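Local coordinates for protein 3-ketosteroid-delta4-5alpha-dehydrogenase (Rhodococcus jostii, PDB 4AT2) that probably catalyses the FAD-dependent 4,5-dehydrogenation of 3-keto-5alpha-steroids in bacterial steroid breakdown, and binds 4-androstene-3,17-dione beside its flavin, at residues F150-P158 with A312-V321. Numbering follows the deposited sequence.
With ASD (4-androstene-3-17-dione), chain B.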
loop_
_atom_site.group_PDB
_atom_site.type_symbol
_atom_site.label_atom_id
_atom_site.label_comp_id
_atom_site.label_asym_id
_atom_site.label_seq_id
_atom_site.Cartn_x
_atom_site.Cartn_y
_atom_site.Cartn_z
ATOM N N PHE A 150 28.833 22.267 -0.313
ATOM C CA PHE A 150 28.310 20.910 -0.261
ATOM C C PHE A 150 28.755 20.226 1.027
ATOM O O PHE A 150 29.922 20.316 1.412
ATOM C CB PHE A 150 28.821 20.136 -1.495
ATOM C CG PHE A 150 28.620 18.643 -1.432
ATOM C CD1 PHE A 150 27.373 18.077 -1.691
ATOM C CD2 PHE A 150 29.697 17.794 -1.174
ATOM C CE1 PHE A 150 27.194 16.702 -1.656
ATOM C CE2 PHE A 150 29.521 16.413 -1.153
ATOM C CZ PHE A 150 28.268 15.868 -1.390
ATOM N N TRP A 151 27.815 19.567 1.701
ATOM C CA TRP A 151 28.149 18.730 2.853
ATOM C C TRP A 151 28.165 17.297 2.413
ATOM O O TRP A 151 27.166 16.801 1.901
ATOM C CB TRP A 151 27.124 18.903 3.968
ATOM C CG TRP A 151 27.479 18.060 5.168
ATOM C CD1 TRP A 151 26.815 16.936 5.648
ATOM C CD2 TRP A 151 28.651 18.220 6.044
ATOM N NE1 TRP A 151 27.458 16.421 6.746
ATOM C CE2 TRP A 151 28.568 17.142 7.036
ATOM C CE3 TRP A 151 29.702 19.132 6.119
ATOM C CZ2 TRP A 151 29.516 16.993 8.048
ATOM C CZ3 TRP A 151 30.645 18.978 7.146
ATOM C CH2 TRP A 151 30.555 17.931 8.080
ATOM N N GLY A 152 29.292 16.617 2.627
ATOM C CA GLY A 152 29.503 15.288 2.057
ATOM C C GLY A 152 29.484 14.093 2.997
ATOM O O GLY A 152 29.729 12.973 2.556
ATOM N N GLU A 153 29.177 14.301 4.275
ATOM C CA GLU A 153 29.224 13.194 5.230
ATOM C C GLU A 153 27.834 12.637 5.496
ATOM O O GLU A 153 26.848 13.350 5.341
ATOM C CB GLU A 153 29.892 13.629 6.541
ATOM C CG GLU A 153 31.308 14.172 6.344
ATOM C CD GLU A 153 31.991 14.569 7.641
ATOM O OE1 GLU A 153 31.563 14.113 8.721
ATOM O OE2 GLU A 153 32.981 15.336 7.585
ATOM N N PRO A 154 27.748 11.353 5.890
ATOM C CA PRO A 154 26.441 10.798 6.231
ATOM C C PRO A 154 25.756 11.619 7.314
ATOM O O PRO A 154 26.412 12.053 8.280
ATOM C CB PRO A 154 26.786 9.400 6.760
ATOM C CG PRO A 154 28.082 9.067 6.077
ATOM C CD PRO A 154 28.826 10.372 6.106
ATOM N N GLY A 155 24.453 11.837 7.151
ATOM C CA GLY A 155 23.674 12.582 8.135
ATOM C C GLY A 155 22.263 12.833 7.640
ATOM O O GLY A 155 21.945 12.554 6.486
ATOM N N TRP A 156 21.431 13.370 8.522
ATOM C CA TRP A 156 20.043 13.673 8.209
ATOM C C TRP A 156 19.881 15.055 7.634
ATOM O O TRP A 156 18.936 15.316 6.888
ATOM C CB TRP A 156 19.200 13.543 9.470
ATOM C CG TRP A 156 18.848 12.131 9.859
ATOM C CD1 TRP A 156 19.260 11.425 10.995
ATOM C CD2 TRP A 156 17.948 11.210 9.150
ATOM N NE1 TRP A 156 18.696 10.173 11.019
ATOM C CE2 TRP A 156 17.900 9.982 9.948
ATOM C CE3 TRP A 156 17.193 11.284 7.977
ATOM C CZ2 TRP A 156 17.118 8.886 9.575
ATOM C CZ3 TRP A 156 16.420 10.171 7.606
ATOM C CH2 TRP A 156 16.379 9.003 8.394
ATOM N N GLU A 157 20.797 15.955 7.985
ATOM C CA GLU A 157 20.845 17.297 7.398
ATOM C C GLU A 157 22.248 17.900 7.534
ATOM O O GLU A 157 23.085 17.368 8.268
ATOM C CB GLU A 157 19.783 18.221 8.016
ATOM C CG GLU A 157 19.651 18.172 9.521
ATOM C CD GLU A 157 18.439 18.950 10.021
ATOM O OE1 GLU A 157 18.425 20.193 9.872
ATOM O OE2 GLU A 157 17.498 18.326 10.563
ATOM N N PRO A 158 22.527 18.994 6.804
ATOM C CA PRO A 158 23.849 19.601 6.952
ATOM C C PRO A 158 23.990 20.133 8.387
ATOM O O PRO A 158 23.067 20.795 8.868
ATOM C CB PRO A 158 23.818 20.756 5.938
ATOM C CG PRO A 158 22.716 20.422 4.988
ATOM C CD PRO A 158 21.693 19.721 5.828
ATOM N N ALA A 312 11.274 7.552 8.777
ATOM C CA ALA A 312 12.552 7.948 9.361
ATOM C C ALA A 312 13.033 6.836 10.287
ATOM O O ALA A 312 12.255 5.977 10.675
ATOM C CB ALA A 312 12.400 9.251 10.125
ATOM N N PHE A 313 14.314 6.872 10.637
ATOM C CA PHE A 313 14.951 5.829 11.435
ATOM C C PHE A 313 15.815 6.588 12.426
ATOM O O PHE A 313 16.803 7.208 12.029
ATOM C CB PHE A 313 15.800 4.965 10.487
ATOM C CG PHE A 313 16.418 3.747 11.122
ATOM C CD1 PHE A 313 15.625 2.738 11.665
ATOM C CD2 PHE A 313 17.804 3.574 11.109
ATOM C CE1 PHE A 313 16.199 1.597 12.214
ATOM C CE2 PHE A 313 18.386 2.441 11.660
ATOM C CZ PHE A 313 17.585 1.446 12.207
ATOM N N VAL A 314 15.426 6.584 13.703
ATOM C CA VAL A 314 15.979 7.562 14.649
ATOM C C VAL A 314 17.298 7.132 15.296
ATOM O O VAL A 314 17.418 6.971 16.508
ATOM C CB VAL A 314 14.942 8.065 15.684
ATOM C CG1 VAL A 314 13.916 8.972 15.003
ATOM C CG2 VAL A 314 14.281 6.905 16.416
ATOM N N CYS A 315 18.297 6.959 14.447
ATOM C CA CYS A 315 19.653 6.689 14.877
ATOM C C CYS A 315 20.570 7.519 13.987
ATOM O O CYS A 315 20.242 7.790 12.832
ATOM C CB CYS A 315 19.955 5.193 14.754
ATOM S SG CYS A 315 21.591 4.721 15.367
ATOM N N ASP A 316 21.711 7.944 14.512
ATOM C CA ASP A 316 22.564 8.830 13.747
ATOM C C ASP A 316 23.266 8.102 12.590
ATOM O O ASP A 316 23.861 7.042 12.799
ATOM C CB ASP A 316 23.616 9.482 14.637
ATOM C CG ASP A 316 24.348 10.565 13.916
ATOM O OD1 ASP A 316 23.732 11.631 13.713
ATOM O OD2 ASP A 316 25.510 10.340 13.508
ATOM N N PRO A 317 23.220 8.678 11.378
ATOM C CA PRO A 317 23.856 8.012 10.236
ATOM C C PRO A 317 25.371 7.816 10.331
ATOM O O PRO A 317 25.903 6.912 9.685
ATOM C CB PRO A 317 23.487 8.931 9.056
ATOM C CG PRO A 317 22.169 9.515 9.467
ATOM C CD PRO A 317 22.388 9.817 10.935
ATOM N N GLN A 318 26.071 8.633 11.119
ATOM C CA GLN A 318 27.519 8.453 11.247
ATOM C C GLN A 318 27.864 7.175 12.016
ATOM O O GLN A 318 28.940 6.615 11.826
ATOM C CB GLN A 318 28.175 9.673 11.911
ATOM C CG GLN A 318 28.052 10.961 11.084
ATOM C CD GLN A 318 29.218 11.191 10.133
ATOM O OE1 GLN A 318 29.763 10.255 9.557
ATOM N NE2 GLN A 318 29.610 12.458 9.976
ATOM N N LEU A 319 26.957 6.726 12.882
ATOM C CA LEU A 319 27.115 5.419 13.541
ATOM C C LEU A 319 26.756 4.298 12.567
ATOM O O LEU A 319 27.522 3.330 12.399
ATOM C CB LEU A 319 26.239 5.315 14.793
ATOM C CG LEU A 319 26.612 6.270 15.933
ATOM C CD1 LEU A 319 25.548 6.210 17.015
ATOM C CD2 LEU A 319 27.977 5.923 16.494
ATOM N N ILE A 320 25.590 4.437 11.935
ATOM C CA ILE A 320 25.062 3.402 11.038
ATOM C C ILE A 320 26.094 3.015 9.975
ATOM O O ILE A 320 26.341 1.828 9.731
ATOM C CB ILE A 320 23.736 3.860 10.367
ATOM C CG1 ILE A 320 22.640 4.073 11.422
ATOM C CG2 ILE A 320 23.250 2.850 9.334
ATOM C CD1 ILE A 320 21.400 4.752 10.881
ATOM N N VAL A 321 26.705 4.021 9.347
ATOM C CA VAL A 321 27.597 3.780 8.213
ATOM C C VAL A 321 28.870 3.010 8.585
ATOM O O VAL A 321 29.516 2.424 7.717
ATOM C CB VAL A 321 27.921 5.103 7.471
ATOM C CG1 VAL A 321 29.010 5.891 8.197
ATOM C CG2 VAL A 321 28.300 4.832 6.025
HETATM C C1 ASD B . 11.935 13.992 7.271
HETATM C C10 ASD B . 13.429 13.894 7.631
HETATM C C11 ASD B . 12.873 12.835 9.924
HETATM C C12 ASD B . 13.066 12.802 11.460
HETATM C C13 ASD B . 14.538 12.979 11.820
HETATM C C14 ASD B . 15.047 14.270 11.182
HETATM C C15 ASD B . 16.345 14.613 11.927
HETATM C C16 ASD B . 16.021 14.270 13.391
HETATM C C17 ASD B . 14.860 13.299 13.250
HETATM C C18 ASD B . 15.347 11.716 11.503
HETATM C C19 ASD B . 14.004 12.579 7.098
HETATM C C2 ASD B . 11.649 14.072 5.756
HETATM C C3 ASD B . 12.595 15.017 5.045
HETATM C C4 ASD B . 13.766 15.558 5.781
HETATM C C5 ASD B . 14.192 15.016 6.946
HETATM C C6 ASD B . 15.504 15.530 7.524
HETATM C C7 ASD B . 15.486 15.587 9.051
HETATM C C8 ASD B . 15.025 14.256 9.644
HETATM C C9 ASD B . 13.573 13.992 9.172
HETATM O O1 ASD B . 12.382 15.357 3.882
HETATM O O2 ASD B . 14.260 12.805 14.196
HETATM O O HOH W 1 32.268 10.702 8.417
#
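The indole of W156 lies between P317 and the steroid: P317 CG sits over its five-membered ring, 4.0 Å from the centroid, in a CH-pi contact, while the C18 methyl of the steroid rests over the centre of the opposite face. On the ligand side W156 CZ3 also lies 3.4 Å from the steroid C19. With CG beside the backbone N (chi1 -79°), the ring reaches across to the strand end, where CZ2 comes within 3.0 Å of F313 O at the indole edge and NE1 gives a weak hydrogen bond to C315 O. A broad aromatic suits this place, since it offers one flat face to the ligand and the other to a proline. Were the indole replaced by an alanine, the C18 and C19 methyls would probably lose their indole contacts and P317 CG its aromatic face. G155, lacking a side chain, lets its backbone run close over P317, with G155 N 3.6 Å from P317 CB. P154 packs its CB on P317 CB, 4.0 Å away, and its CG on V321 CG1. Farther out, the contact turns polar. Q318 NE2, which also donates to T371 O, meets the anti lone pair of E153 OE1 at 2.9 Å, almost within its own amide plane. A water donates to Q318 OE1 at 2.8 Å and, weakly, to E153 OE1. D316 OD2 caps helix 317-320 through Q318 N. Loop 150-158 and the strand-to-helix turn thus form one wall of the steroid pocket, to which W156, E157, A312 and V314 belong.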